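Local coordinates for NTF2 domain-containing protein (Chaetomium thermophilum, PDB 4X2H) that is of unknown function but has an NTF2 domain and pairs with another protein chain, which is consistent with a role in nuclear transport, at residues Glu13-Gln18 / Ser27-Asn32; Ile46-Arg51 / Asp60-Glu65. All coordinates share one frame; numbering follows the deposited sequence.

Interaction 1: Glu13-Gln18 / Ser27-Asn32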
loop_
_atom_site.group_PDB
_atom_site.type_symbol
_atom_site.label_atom_id
_atom_site.label_comp_id
_atom_site.label_asym_id
_atom_site.label_seq_id
_atom_site.Cartn_x
_atom_site.Cartn_y
_atom_site.Cartn_z
ATOM N N GLU B 13 7.896 7.434 9.921
ATOM C CA GLU B 13 8.500 7.720 11.213
ATOM C C GLU B 13 7.612 8.686 11.989
ATOM O O GLU B 13 7.394 8.510 13.182
ATOM C CB GLU B 13 9.907 8.296 11.037
ATOM C CG GLU B 13 10.718 8.372 12.323
ATOM C CD GLU B 13 12.147 8.833 12.089
ATOM O OE1 GLU B 13 12.669 8.618 10.974
ATOM O OE2 GLU B 13 12.749 9.410 13.018
ATOM N N TRP B 14 7.077 9.688 11.301
ATOM C CA TRP B 14 6.228 10.681 11.949
ATOM C C TRP B 14 4.903 10.083 12.415
ATOM O O TRP B 14 4.520 10.228 13.571
ATOM C CB TRP B 14 5.942 11.858 11.009
ATOM C CG TRP B 14 4.913 12.788 11.584
ATOM C CD1 TRP B 14 5.118 13.745 12.530
ATOM C CD2 TRP B 14 3.516 12.835 11.262
ATOM N NE1 TRP B 14 3.938 14.382 12.824
ATOM C CE2 TRP B 14 2.939 13.843 12.058
ATOM C CE3 TRP B 14 2.697 12.115 10.387
ATOM C CZ2 TRP B 14 1.586 14.154 12.003
ATOM C CZ3 TRP B 14 1.347 12.426 10.332
ATOM C CH2 TRP B 14 0.806 13.435 11.138
ATOM N N TYR B 15 4.213 9.418 11.495
ATOM C CA TYR B 15 2.855 8.937 11.720
ATOM C C TYR B 15 2.755 7.979 12.914
ATOM O O TYR B 15 1.943 8.171 13.820
ATOM C CB TYR B 15 2.345 8.257 10.444
ATOM C CG TYR B 15 0.938 7.727 10.545
ATOM C CD1 TYR B 15 -0.154 8.523 10.225
ATOM C CD2 TYR B 15 0.697 6.425 10.960
ATOM C CE1 TYR B 15 -1.446 8.037 10.324
ATOM C CE2 TYR B 15 -0.585 5.932 11.055
ATOM C CZ TYR B 15 -1.654 6.741 10.742
ATOM O OH TYR B 15 -2.933 6.242 10.840
ATOM N N TYR B 16 3.589 6.954 12.930
ATOM C CA TYR B 16 3.504 5.964 13.995
ATOM C C TYR B 16 4.122 6.473 15.298
ATOM O O TYR B 16 3.793 5.980 16.373
ATOM C CB TYR B 16 4.138 4.656 13.520
ATOM C CG TYR B 16 3.345 4.063 12.370
ATOM C CD1 TYR B 16 2.174 3.354 12.600
ATOM C CD2 TYR B 16 3.739 4.259 11.054
ATOM C CE1 TYR B 16 1.433 2.833 11.551
ATOM C CE2 TYR B 16 3.008 3.751 10.004
ATOM C CZ TYR B 16 1.858 3.038 10.253
ATOM O OH TYR B 16 1.132 2.538 9.195
ATOM N N ARG B 17 4.981 7.487 15.219
ATOM C CA ARG B 17 5.485 8.123 16.434
ATOM C C ARG B 17 4.352 8.882 17.132
ATOM O O ARG B 17 4.247 8.856 18.356
ATOM C CB ARG B 17 6.649 9.070 16.124
ATOM C CG ARG B 17 7.361 9.611 17.361
ATOM C CD ARG B 17 8.176 10.862 17.052
ATOM N NE ARG B 17 8.807 10.800 15.733
ATOM C CZ ARG B 17 8.786 11.777 14.826
ATOM N NH1 ARG B 17 8.165 12.926 15.068
ATOM N NH2 ARG B 17 9.393 11.604 13.660
ATOM N N GLN B 18 3.506 9.558 16.356
ATOM C CA GLN B 18 2.375 10.284 16.935
ATOM C C GLN B 18 1.452 9.315 17.672
ATOM O O GLN B 18 1.071 9.553 18.818
ATOM C CB GLN B 18 1.574 11.036 15.862
ATOM C CG GLN B 18 2.357 12.051 15.030
ATOM C CD GLN B 18 3.393 12.819 15.834
ATOM O OE1 GLN B 18 4.601 12.606 15.688
ATOM N NE2 GLN B 18 2.927 13.719 16.685
ATOM N N SER B 27 -3.453 16.094 11.376
ATOM C CA SER B 27 -2.742 17.130 10.635
ATOM C C SER B 27 -1.994 16.552 9.432
ATOM O O SER B 27 -1.536 17.299 8.563
ATOM C CB SER B 27 -1.764 17.869 11.549
ATOM O OG SER B 27 -0.642 17.064 11.857
ATOM N N GLY B 28 -1.882 15.228 9.379
ATOM C CA GLY B 28 -1.207 14.561 8.277
ATOM C C GLY B 28 -2.114 14.252 7.096
ATOM O O GLY B 28 -1.666 13.681 6.102
ATOM N N TYR B 29 -3.387 14.627 7.203
ATOM C CA TYR B 29 -4.375 14.366 6.150
ATOM C C TYR B 29 -4.685 15.620 5.339
ATOM O O TYR B 29 -4.447 16.737 5.800
ATOM C CB TYR B 29 -5.660 13.816 6.759
ATOM C CG TYR B 29 -5.501 12.442 7.358
ATOM C CD1 TYR B 29 -4.880 12.269 8.588
ATOM C CD2 TYR B 29 -5.963 11.314 6.693
ATOM C CE1 TYR B 29 -4.731 11.022 9.142
ATOM C CE2 TYR B 29 -5.816 10.051 7.247
ATOM C CZ TYR B 29 -5.193 9.918 8.467
ATOM O OH TYR B 29 -5.040 8.677 9.027
ATOM N N VAL B 30 -5.233 15.438 4.138
ATOM C CA VAL B 30 -5.511 16.567 3.254
ATOM C C VAL B 30 -6.619 17.475 3.784
ATOM O O VAL B 30 -6.663 18.652 3.438
ATOM C CB VAL B 30 -5.912 16.104 1.831
ATOM C CG1 VAL B 30 -4.728 15.440 1.126
ATOM C CG2 VAL B 30 -7.149 15.198 1.874
ATOM N N ASN B 31 -7.499 16.937 4.625
ATOM C CA ASN B 31 -8.691 17.669 5.061
ATOM C C ASN B 31 -8.393 19.046 5.645
ATOM O O ASN B 31 -9.093 20.014 5.348
ATOM C CB ASN B 31 -9.471 16.860 6.101
ATOM C CG ASN B 31 -9.943 15.531 5.567
ATOM O OD1 ASN B 31 -9.184 14.805 4.923
ATOM N ND2 ASN B 31 -11.208 15.203 5.824
ATOM N N ASN B 32 -7.357 19.129 6.471
ATOM C CA ASN B 32 -7.038 20.369 7.173
ATOM C C ASN B 32 -5.890 21.126 6.511
ATOM O O ASN B 32 -5.108 21.802 7.181
ATOM C CB ASN B 32 -6.704 20.070 8.635
ATOM C CG ASN B 32 -7.854 19.402 9.367
ATOM O OD1 ASN B 32 -9.024 19.656 9.070
ATOM N ND2 ASN B 32 -7.529 18.538 10.321
#
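The Trp14 indole reaches Ser27 and Gly28 with its six-membered ring. Trp14 CH2 lies 3.7 Å from Gly28 CA, and Trp14 CZ2 is equally near Ser27 OG; both partners approach obliquely, neither squarely over a face nor at an edge. One face of the indole is covered from within its own helix, where Gln18 CG rides 3.4 Å above the plane, displaced toward the rim. The Tyr15 ring is met differently: Tyr29 brings its hydroxyl to the edge, near the ring plane, 3.9 Å from Tyr15 CE1. The two hydroxyl oxygens, Tyr15 OH and Tyr29 OH, stand 3.7 Å apart as the side chains converge at an angle.

Trp14 and Tyr15 share a first torsion, with CG trans to the backbone N (chi1 172° and -179°), but leave the helix in different directions, Trp14 toward Gly28 and Tyr15 with its hydroxyl end toward Tyr29. Trp14 sets the far rim of its six-membered ring against Gly28. The missing side chain matters here, since a CB on Gly28 would fall 2.6 Å from Trp14 CZ3, a clash. The contact is thus van der Waals packing of the indole rim on Gly28 and the Ser27 hydroxyl, with a tyrosine pair beside it whose polar ends are engaged elsewhere: Tyr15 OH is hydrogen-bonded to Trp59 NE1, and Tyr29 OH to His178 ND1.

In the NTF2 fold this is where the long N-terminal helix 3-20 meets the chain returning from it, before helix 34-39. Tyr15 also packs edge-to-face with Phe153 of strand 145-157, tying the helix to the curved sheet. Gly28 is hydrogen-bonded through its backbone to Ile175 of strand 173-182, while Tyr29 rests on Pro56 and Trp59 of helix 56-66.

Interaction 2: Ile46-Arg51 / Asp60-Glu65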
loop_
_atom_site.group_PDB
_atom_site.type_symbol
_atom_site.label_atom_id
_atom_site.label_comp_id
_atom_site.label_asym_id
_atom_site.label_seq_id
_atom_site.Cartn_x
_atom_site.Cartn_y
_atom_site.Cartn_z
ATOM N N ILE B 46 -10.981 7.337 4.222
ATOM C CA ILE B 46 -10.428 6.560 5.329
ATOM C C ILE B 46 -11.288 5.333 5.618
ATOM O O ILE B 46 -12.489 5.450 5.863
ATOM C CB ILE B 46 -10.319 7.405 6.613
ATOM C CG1 ILE B 46 -9.506 8.679 6.348
ATOM C CG2 ILE B 46 -9.674 6.602 7.732
ATOM C CD1 ILE B 46 -9.548 9.680 7.486
ATOM N N THR B 47 -10.658 4.164 5.593
ATOM C CA THR B 47 -11.319 2.909 5.948
ATOM C C THR B 47 -10.515 2.249 7.054
ATOM O O THR B 47 -9.330 1.987 6.886
ATOM C CB THR B 47 -11.436 1.956 4.742
ATOM O OG1 THR B 47 -11.913 2.683 3.602
ATOM C CG2 THR B 47 -12.395 0.813 5.051
ATOM N N ILE B 48 -11.163 1.991 8.187
ATOM C CA ILE B 48 -10.500 1.404 9.347
ATOM C C ILE B 48 -11.122 0.045 9.644
ATOM O O ILE B 48 -12.252 -0.030 10.129
ATOM C CB ILE B 48 -10.616 2.312 10.591
ATOM C CG1 ILE B 48 -10.073 3.717 10.298
ATOM C CG2 ILE B 48 -9.895 1.689 11.785
ATOM C CD1 ILE B 48 -8.609 3.761 9.872
ATOM N N ASN B 49 -10.379 -1.019 9.349
ATOM C CA ASN B 49 -10.872 -2.384 9.504
ATOM C C ASN B 49 -12.226 -2.543 8.819
ATOM O O ASN B 49 -13.117 -3.214 9.332
ATOM C CB ASN B 49 -10.968 -2.764 10.983
ATOM C CG ASN B 49 -9.681 -3.357 11.525
ATOM O OD1 ASN B 49 -8.766 -3.684 10.774
ATOM N ND2 ASN B 49 -9.617 -3.523 12.834
ATOM N N GLY B 50 -12.376 -1.900 7.665
ATOM C CA GLY B 50 -13.567 -2.058 6.850
ATOM C C GLY B 50 -14.677 -1.072 7.156
ATOM O O GLY B 50 -15.719 -1.087 6.501
ATOM N N ARG B 51 -14.463 -0.213 8.146
ATOM C CA ARG B 51 -15.419 0.845 8.454
ATOM C C ARG B 51 -14.967 2.160 7.826
ATOM O O ARG B 51 -13.869 2.637 8.105
ATOM C CB ARG B 51 -15.567 1.019 9.963
ATOM C CG ARG B 51 -16.643 2.019 10.366
ATOM C CD ARG B 51 -16.642 2.241 11.864
ATOM N NE ARG B 51 -16.457 3.646 12.209
ATOM C CZ ARG B 51 -16.183 4.090 13.432
ATOM N NH1 ARG B 51 -16.056 3.241 14.444
ATOM N NH2 ARG B 51 -16.032 5.390 13.642
ATOM N N ASP B 60 -8.645 9.773 14.966
ATOM C CA ASP B 60 -7.881 10.079 16.177
ATOM C C ASP B 60 -8.646 9.655 17.434
ATOM O O ASP B 60 -8.060 9.146 18.397
ATOM C CB ASP B 60 -7.546 11.574 16.245
ATOM C CG ASP B 60 -6.230 11.919 15.552
ATOM O OD1 ASP B 60 -5.287 11.099 15.605
ATOM O OD2 ASP B 60 -6.132 13.019 14.963
ATOM N N THR B 61 -9.962 9.847 17.420
ATOM C CA THR B 61 -10.792 9.475 18.564
ATOM C C THR B 61 -10.850 7.958 18.724
ATOM O O THR B 61 -10.806 7.436 19.841
ATOM C CB THR B 61 -12.218 10.039 18.424
ATOM O OG1 THR B 61 -12.160 11.468 18.419
ATOM C CG2 THR B 61 -13.111 9.582 19.573
ATOM N N MET B 62 -10.940 7.252 17.602
ATOM C CA MET B 62 -10.968 5.794 17.616
ATOM C C MET B 62 -9.666 5.228 18.180
ATOM O O MET B 62 -9.676 4.237 18.919
ATOM C CB MET B 62 -11.221 5.259 16.206
ATOM C CG MET B 62 -12.615 5.582 15.686
ATOM S SD MET B 62 -12.812 5.324 13.912
ATOM C CE MET B 62 -12.601 3.554 13.791
ATOM N N LEU B 63 -8.547 5.860 17.837
ATOM C CA LEU B 63 -7.252 5.446 18.366
ATOM C C LEU B 63 -7.212 5.633 19.880
ATOM O O LEU B 63 -6.703 4.779 20.604
ATOM C CB LEU B 63 -6.122 6.233 17.702
ATOM C CG LEU B 63 -5.759 5.804 16.279
ATOM C CD1 LEU B 63 -4.856 6.847 15.635
ATOM C CD2 LEU B 63 -5.090 4.432 16.275
ATOM N N LYS B 64 -7.753 6.753 20.349
ATOM C CA LYS B 64 -7.859 7.008 21.785
ATOM C C LYS B 64 -8.688 5.933 22.474
ATOM O O LYS B 64 -8.304 5.417 23.528
ATOM C CB LYS B 64 -8.482 8.379 22.051
ATOM C CG LYS B 64 -7.532 9.547 21.871
ATOM C CD LYS B 64 -8.210 10.864 22.223
ATOM C CE LYS B 64 -8.428 11.721 20.990
ATOM N NZ LYS B 64 -9.300 12.897 21.270
ATOM N N GLU B 65 -9.827 5.602 21.878
ATOM C CA GLU B 65 -10.733 4.620 22.458
ATOM C C GLU B 65 -10.099 3.236 22.473
ATOM O O GLU B 65 -10.340 2.449 23.386
ATOM C CB GLU B 65 -12.053 4.592 21.685
ATOM C CG GLU B 65 -12.877 5.865 21.848
ATOM C CD GLU B 65 -14.022 5.965 20.851
ATOM O OE1 GLU B 65 -14.028 5.206 19.857
ATOM O OE2 GLU B 65 -14.919 6.810 21.062
#
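Two bent side chains bring Arg51 onto Met62: Arg51 starts with CG trans to the backbone N (chi1 -175°) and turns at chi3 (123°) to lay its guanidinium over the methionine, while Met62 runs out from the helix and folds back at its thioether (chi3 65°), so that SD and CE both come to the same flat group.

The setting is the tight β-hairpin of strands 45-48 and 51-53 at one end of the NTF2-fold sheet, with helix 56-66 packed across it. A type I' turn from Ile48 to Arg51 closes the hairpin with Asn49 and Gly50 at its corners. Ile48 N bonds to Arg51 O at 2.8 Å, and Arg51 N returns a bond to Ile48 O at 3.0 Å. This two-residue turn sets Ile48 and Arg51 side by side, both directed at the helix.

Met62 answers both. Its CE sits 3.5 Å above the guanidinium plane, offset toward the rim, and also touches Ile48 CG2 at 3.9 Å, the apolar half of the contact. The arginine's charge is met beyond the pair, in a salt bridge from Arg51 NH2 to Glu58 OE1 one turn earlier on the helix. With only a methyl group in place of Arg51, as in alanine, the thioether of Met62 would probably lose its cover and Glu58 its cationic mate. Met62 and Ile48 both pack as well on apolar side chains of the other protein, so the hairpin turn and this face of the helix form part of the interface with the other chain, to whose backbone Asn49 also hydrogen-bonds.

The nearest approach is that of the sulfur: Met62 SD lies over the guanidinium face, 3.2 Å from Arg51 NH2, rather than in the plane where the N-H groups point.

How the interactions relate
Both contacts are largely buried, but the centre of interaction 1 lies about 5 Å from the centre of the chain, and that of interaction 2 about 13 Å from it, beside the partner protein. Helix 56-66 connects them: Trp59 bonds to a tyrosine of interaction 1 and packs on Ile48 of interaction 2. They also touch directly, Tyr29 CE2 lying 3.8 Å from Ile46 CD1. The chemistry follows the place. Aromatic rings against loop backbone fill the inner site, with hydroxyls satisfied by neighbouring side chains; at the outer one a flexible methionine bridges an aliphatic residue and a partly exposed, charged guanidinium. Strand 173-182 borders both.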